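Local coordinates for peptidase C51 domain-containing protein (Streptococcus mutans, PDB 3L9A) that is of unknown function but carries a CHAP domain typical of peptidoglycan-cleaving amidases and peptidases, the present chain being the C-terminal domain of this phage-associated protein, at the interface of chains A and B. Residues are numbered along the deposited sequence; one frame, centred on the assembly and turned at random. Chains: chain A/B, uncharacterized protein.

Contact 1: the interface of chains A and B. Residues chain A 38, 40; chain B 36, 39, 76-79.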
loop_
_atom_site.group_PDB
_atom_site.type_symbol
_atom_site.label_atom_id
_atom_site.label_comp_id
_atom_site.label_asym_id
_atom_site.label_seq_id
_atom_site.Cartn_x
_atom_site.Cartn_y
_atom_site.Cartn_z
ATOM N N GLN A 38 2.963 5.725 3.462
ATOM C CA GLN A 38 3.106 6.258 4.817
ATOM C C GLN A 38 3.050 7.787 4.874
ATOM O O GLN A 38 3.209 8.372 5.947
ATOM C CB GLN A 38 4.407 5.752 5.433
ATOM C CG GLN A 38 4.462 4.227 5.544
ATOM C CD GLN A 38 5.535 3.746 6.508
ATOM O OE1 GLN A 38 6.468 4.483 6.841
ATOM N NE2 GLN A 38 5.402 2.515 6.972
ATOM N N ARG A 40 5.241 9.888 4.094
ATOM C CA ARG A 40 6.474 10.293 4.770
ATOM C C ARG A 40 7.665 10.214 3.830
ATOM O O ARG A 40 7.847 9.202 3.138
ATOM C CB ARG A 40 6.741 9.397 5.991
ATOM C CG ARG A 40 8.064 9.713 6.720
ATOM C CD ARG A 40 8.282 8.817 7.928
ATOM N NE ARG A 40 9.588 9.027 8.561
ATOM C CZ ARG A 40 10.493 8.077 8.795
ATOM N NH1 ARG A 40 10.279 6.818 8.435
ATOM N NH2 ARG A 40 11.642 8.398 9.387
ATOM N N PRO B 36 5.216 -3.015 6.253
ATOM C CA PRO B 36 5.348 -1.557 6.324
ATOM C C PRO B 36 4.024 -0.811 6.155
ATOM O O PRO B 36 3.793 0.184 6.846
ATOM C CB PRO B 36 6.334 -1.249 5.190
ATOM C CG PRO B 36 7.190 -2.503 5.144
ATOM C CD PRO B 36 6.165 -3.604 5.292
ATOM N N LYS B 39 2.360 -0.840 9.310
ATOM C CA LYS B 39 3.285 -0.514 10.412
ATOM C C LYS B 39 3.272 -1.591 11.509
ATOM O O LYS B 39 3.249 -1.289 12.703
ATOM C CB LYS B 39 2.992 0.884 10.976
ATOM C CG LYS B 39 3.300 1.990 9.976
ATOM C CD LYS B 39 2.985 3.372 10.547
ATOM C CE LYS B 39 3.350 4.477 9.562
ATOM N NZ LYS B 39 2.847 5.804 10.033
ATOM N N GLU B 76 13.301 2.418 12.059
ATOM C CA GLU B 76 13.693 3.740 11.557
ATOM C C GLU B 76 13.035 4.081 10.230
ATOM O O GLU B 76 12.529 5.193 10.033
ATOM C CB GLU B 76 15.208 3.806 11.347
ATOM C CG GLU B 76 16.019 3.805 12.616
ATOM C CD GLU B 76 17.477 3.460 12.384
ATOM O OE1 GLU B 76 17.909 3.338 11.219
ATOM O OE2 GLU B 76 18.188 3.298 13.391
ATOM N N ILE B 77 13.081 3.120 9.310
ATOM C CA ILE B 77 12.693 3.386 7.938
ATOM C C ILE B 77 11.192 3.245 7.762
ATOM O O ILE B 77 10.582 4.054 7.066
ATOM C CB ILE B 77 13.456 2.489 6.911
ATOM C CG1 ILE B 77 14.896 2.972 6.695
ATOM C CG2 ILE B 77 12.805 2.574 5.543
ATOM C CD1 ILE B 77 15.725 3.053 7.900
ATOM N N TYR B 78 10.594 2.235 8.389
ATOM C CA TYR B 78 9.197 1.883 8.158
ATOM C C TYR B 78 8.263 2.139 9.330
ATOM O O TYR B 78 7.064 1.898 9.202
ATOM C CB TYR B 78 9.073 0.435 7.631
ATOM C CG TYR B 78 9.853 0.216 6.353
ATOM C CD1 TYR B 78 9.462 0.845 5.164
ATOM C CD2 TYR B 78 10.979 -0.604 6.321
ATOM C CE1 TYR B 78 10.179 0.676 3.984
ATOM C CE2 TYR B 78 11.701 -0.786 5.141
ATOM C CZ TYR B 78 11.292 -0.138 3.979
ATOM O OH TYR B 78 12.017 -0.323 2.826
ATOM N N GLN B 79 8.802 2.561 10.471
ATOM C CA GLN B 79 7.954 2.981 11.592
ATOM C C GLN B 79 7.099 1.816 12.110
ATOM O O GLN B 79 6.002 2.009 12.625
ATOM C CB GLN B 79 7.082 4.174 11.164
ATOM C CG GLN B 79 7.896 5.296 10.510
ATOM C CD GLN B 79 7.065 6.520 10.234
ATOM O OE1 GLN B 79 7.077 7.465 11.015
ATOM N NE2 GLN B 79 6.321 6.504 9.126
HETATM O O HOH W 1 8.848 4.611 4.928
HETATM O O HOH W 2 4.027 7.942 8.474
#
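A:Arg40 lays its CD methylene against the side-chain amide of B:Gln79, CD to CD 3.5 Å, and the guanidinium and amide planes differ by 33°, so the two flat groups overlap without stacking in parallel. An extended chain, with CG anti to the backbone N (chi1 177°), carries the guanidinium over the face of this amide. Alongside, the amide carbon CD of A:Gln38 rests 3.8 Å from CE of B:Lys39, an apolar flank to a polar group.

Outside this core the A:Gln38 amide is gripped at both ends. Its NE2 donates in the amide plane to two backbone carbonyls, B:Tyr78 O at 2.8 Å and B:Pro36 O at 2.8 Å, which fixes its rotation. Its OE1 accepts from B:Gln79 NE2 at 3.1 Å, the donor standing 56° out of the carbonyl plane rather than on a lone pair. A:Arg40 NH1 hydrogen-bonds B:Glu76 O at 3.2 Å.

Water completes the rim: water 2 links A:Gln38 O to B:Gln79 NE2 and to B:Lys39 NZ, the last at 2.9 Å, while water 1 bridges A:Gln38 OE1 and B:Ile77 O.

The acceptor carbonyls of B:Glu76 and B:Tyr78 belong to the C-terminal end of helix 68-78, whose dipole may strengthen them; B:Gln79 follows in a left-handed backbone conformation, and A:Gln38 lies just before strand 40-43.

Contact 2: the interface of chains A and B. Residues chain A 45, 47-48, 87; chain B 73, 76-77.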
loop_
_atom_site.group_PDB
_atom_site.type_symbol
_atom_site.label_atom_id
_atom_site.label_comp_id
_atom_site.label_asym_id
_atom_site.label_seq_id
_atom_site.Cartn_x
_atom_site.Cartn_y
_atom_site.Cartn_z
ATOM N N ILE A 45 20.645 8.226 5.776
ATOM C CA ILE A 45 22.097 8.082 5.732
ATOM C C ILE A 45 22.453 6.892 4.832
ATOM O O ILE A 45 21.594 6.050 4.518
ATOM C CB ILE A 45 22.732 7.939 7.141
ATOM C CG1 ILE A 45 22.278 6.653 7.845
ATOM C CG2 ILE A 45 22.457 9.188 7.983
ATOM C CD1 ILE A 45 23.143 6.272 9.055
ATOM N N ASP A 47 23.954 4.057 5.217
ATOM C CA ASP A 47 23.636 2.712 5.700
ATOM C C ASP A 47 22.142 2.412 5.600
ATOM O O ASP A 47 21.745 1.263 5.363
ATOM C CB ASP A 47 24.107 2.510 7.146
ATOM C CG ASP A 47 25.605 2.276 7.264
ATOM O OD1 ASP A 47 26.236 1.802 6.299
ATOM O OD2 ASP A 47 26.156 2.552 8.353
ATOM N N GLN A 48 21.312 3.429 5.812
ATOM C CA GLN A 48 19.867 3.266 5.650
ATOM C C GLN A 48 19.469 3.100 4.180
ATOM O O GLN A 48 18.639 2.257 3.849
ATOM C CB GLN A 48 19.127 4.446 6.258
ATOM C CG GLN A 48 19.175 4.501 7.780
ATOM C CD GLN A 48 18.499 5.754 8.306
ATOM O OE1 GLN A 48 18.670 6.837 7.750
ATOM N NE2 GLN A 48 17.715 5.608 9.367
ATOM N N VAL A 87 18.614 9.490 12.393
ATOM C CA VAL A 87 19.786 8.958 13.069
ATOM C C VAL A 87 20.926 9.945 12.789
ATOM O O VAL A 87 20.814 10.816 11.919
ATOM C CB VAL A 87 20.173 7.550 12.557
ATOM C CG1 VAL A 87 19.095 6.528 12.913
ATOM C CG2 VAL A 87 20.396 7.545 11.057
ATOM N N ARG B 73 16.635 -0.910 12.112
ATOM C CA ARG B 73 16.510 -0.255 10.813
ATOM C C ARG B 73 15.071 -0.303 10.305
ATOM O O ARG B 73 14.595 0.655 9.713
ATOM C CB ARG B 73 17.457 -0.883 9.798
ATOM C CG ARG B 73 18.922 -0.591 10.009
ATOM C CD ARG B 73 19.289 0.829 9.564
ATOM N NE ARG B 73 20.734 1.015 9.676
ATOM C CZ ARG B 73 21.341 2.015 10.308
ATOM N NH1 ARG B 73 20.652 2.994 10.884
ATOM N NH2 ARG B 73 22.668 2.045 10.335
ATOM N N GLU B 76 13.301 2.418 12.059
ATOM C CA GLU B 76 13.693 3.740 11.557
ATOM C C GLU B 76 13.035 4.081 10.230
ATOM O O GLU B 76 12.529 5.193 10.033
ATOM C CB GLU B 76 15.208 3.806 11.347
ATOM C CG GLU B 76 16.019 3.805 12.616
ATOM C CD GLU B 76 17.477 3.460 12.384
ATOM O OE1 GLU B 76 17.909 3.338 11.219
ATOM O OE2 GLU B 76 18.188 3.298 13.391
ATOM N N ILE B 77 13.081 3.120 9.310
ATOM C CA ILE B 77 12.693 3.386 7.938
ATOM C C ILE B 77 11.192 3.245 7.762
ATOM O O ILE B 77 10.582 4.054 7.066
ATOM C CB ILE B 77 13.456 2.489 6.911
ATOM C CG1 ILE B 77 14.896 2.972 6.695
ATOM C CG2 ILE B 77 12.805 2.574 5.543
ATOM C CD1 ILE B 77 15.725 3.053 7.900
HETATM O O HOH W 3 25.139 3.543 10.737
#
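A:Gln48 and B:Arg73 meet from helical backbones, helix 46-55 of chain A and helix 68-78 of chain B, whereas A:Val87, near the C-terminus, is extended (phi -141°). In this C-terminal domain of a CHAP-family protein, the chain-A helix opens with half of a capping box: the backbone N of A:Ile45 donates to A:Gln48 OE1 at 3.1 Å, in the carbonyl plane and on a lone pair. That bond commits one end of the glutamine amide to its own helix start and turns the other toward chain B.

The nitrogen NE2 then reaches B:Glu76 OE1 at 2.9 Å. It approaches from above the carboxylate, 48° out of plane, and the two side chains cross at about a right angle. The same oxygen is held within chain B by B:Arg73 NH1, a salt bridge and hydrogen bond of 2.8 Å. Here B:Glu76 OE1 lies in the guanidinium plane, at its edge, and receives the N-H on its syn lone pair, the side of the other oxygen. One carboxylate oxygen thus takes donors from both chains along different directions, and the arginine probably helps to fix its rotation.

A bend at chi2 (-76°) folds the B:Arg73 chain so that its tip passes over the A:Gln48 stem toward A:Asp47. NH2 lies 3.5 Å from A:Asp47 CB, but the charged atoms do not touch. Instead water 3 joins them, 2.9 Å from B:Arg73 NH2 and hydrogen-bonded to A:Asp47 OD2, sitting at the guanidinium edge in plane. The opposite charges of A:Asp47 OD2 and B:Arg73 NH2, 4.0 Å apart, may still attract directly.

Apolar packing lines the glutamine and the carboxylate. The B:Ile77 methyl CD1 lies alongside the A:Gln48 side chain, 3.7 Å from CG and close to NE2 as well. On the carboxylate of B:Glu76, A:Val87 CG1 packs 3.5 Å from CD, its side chain crossing that of the glutamate at about a right angle.

The C-alpha centres of contact 1 and contact 2 lie about 11 Å apart, and both draw on helix 68-78 of chain B. B:Glu76 and B:Ile77 belong to each: their backbone carbonyls serve contact 1 and their side chains serve contact 2, so one helix turn ties the two patches together. Chain A answers with different elements, the segment around strand 40-43 in contact 1 and the start of helix 46-55 plus the C-terminal tail in contact 2. The pairing is not an exact two-fold, and this interface within the deposited tetramer may or may not form in solution.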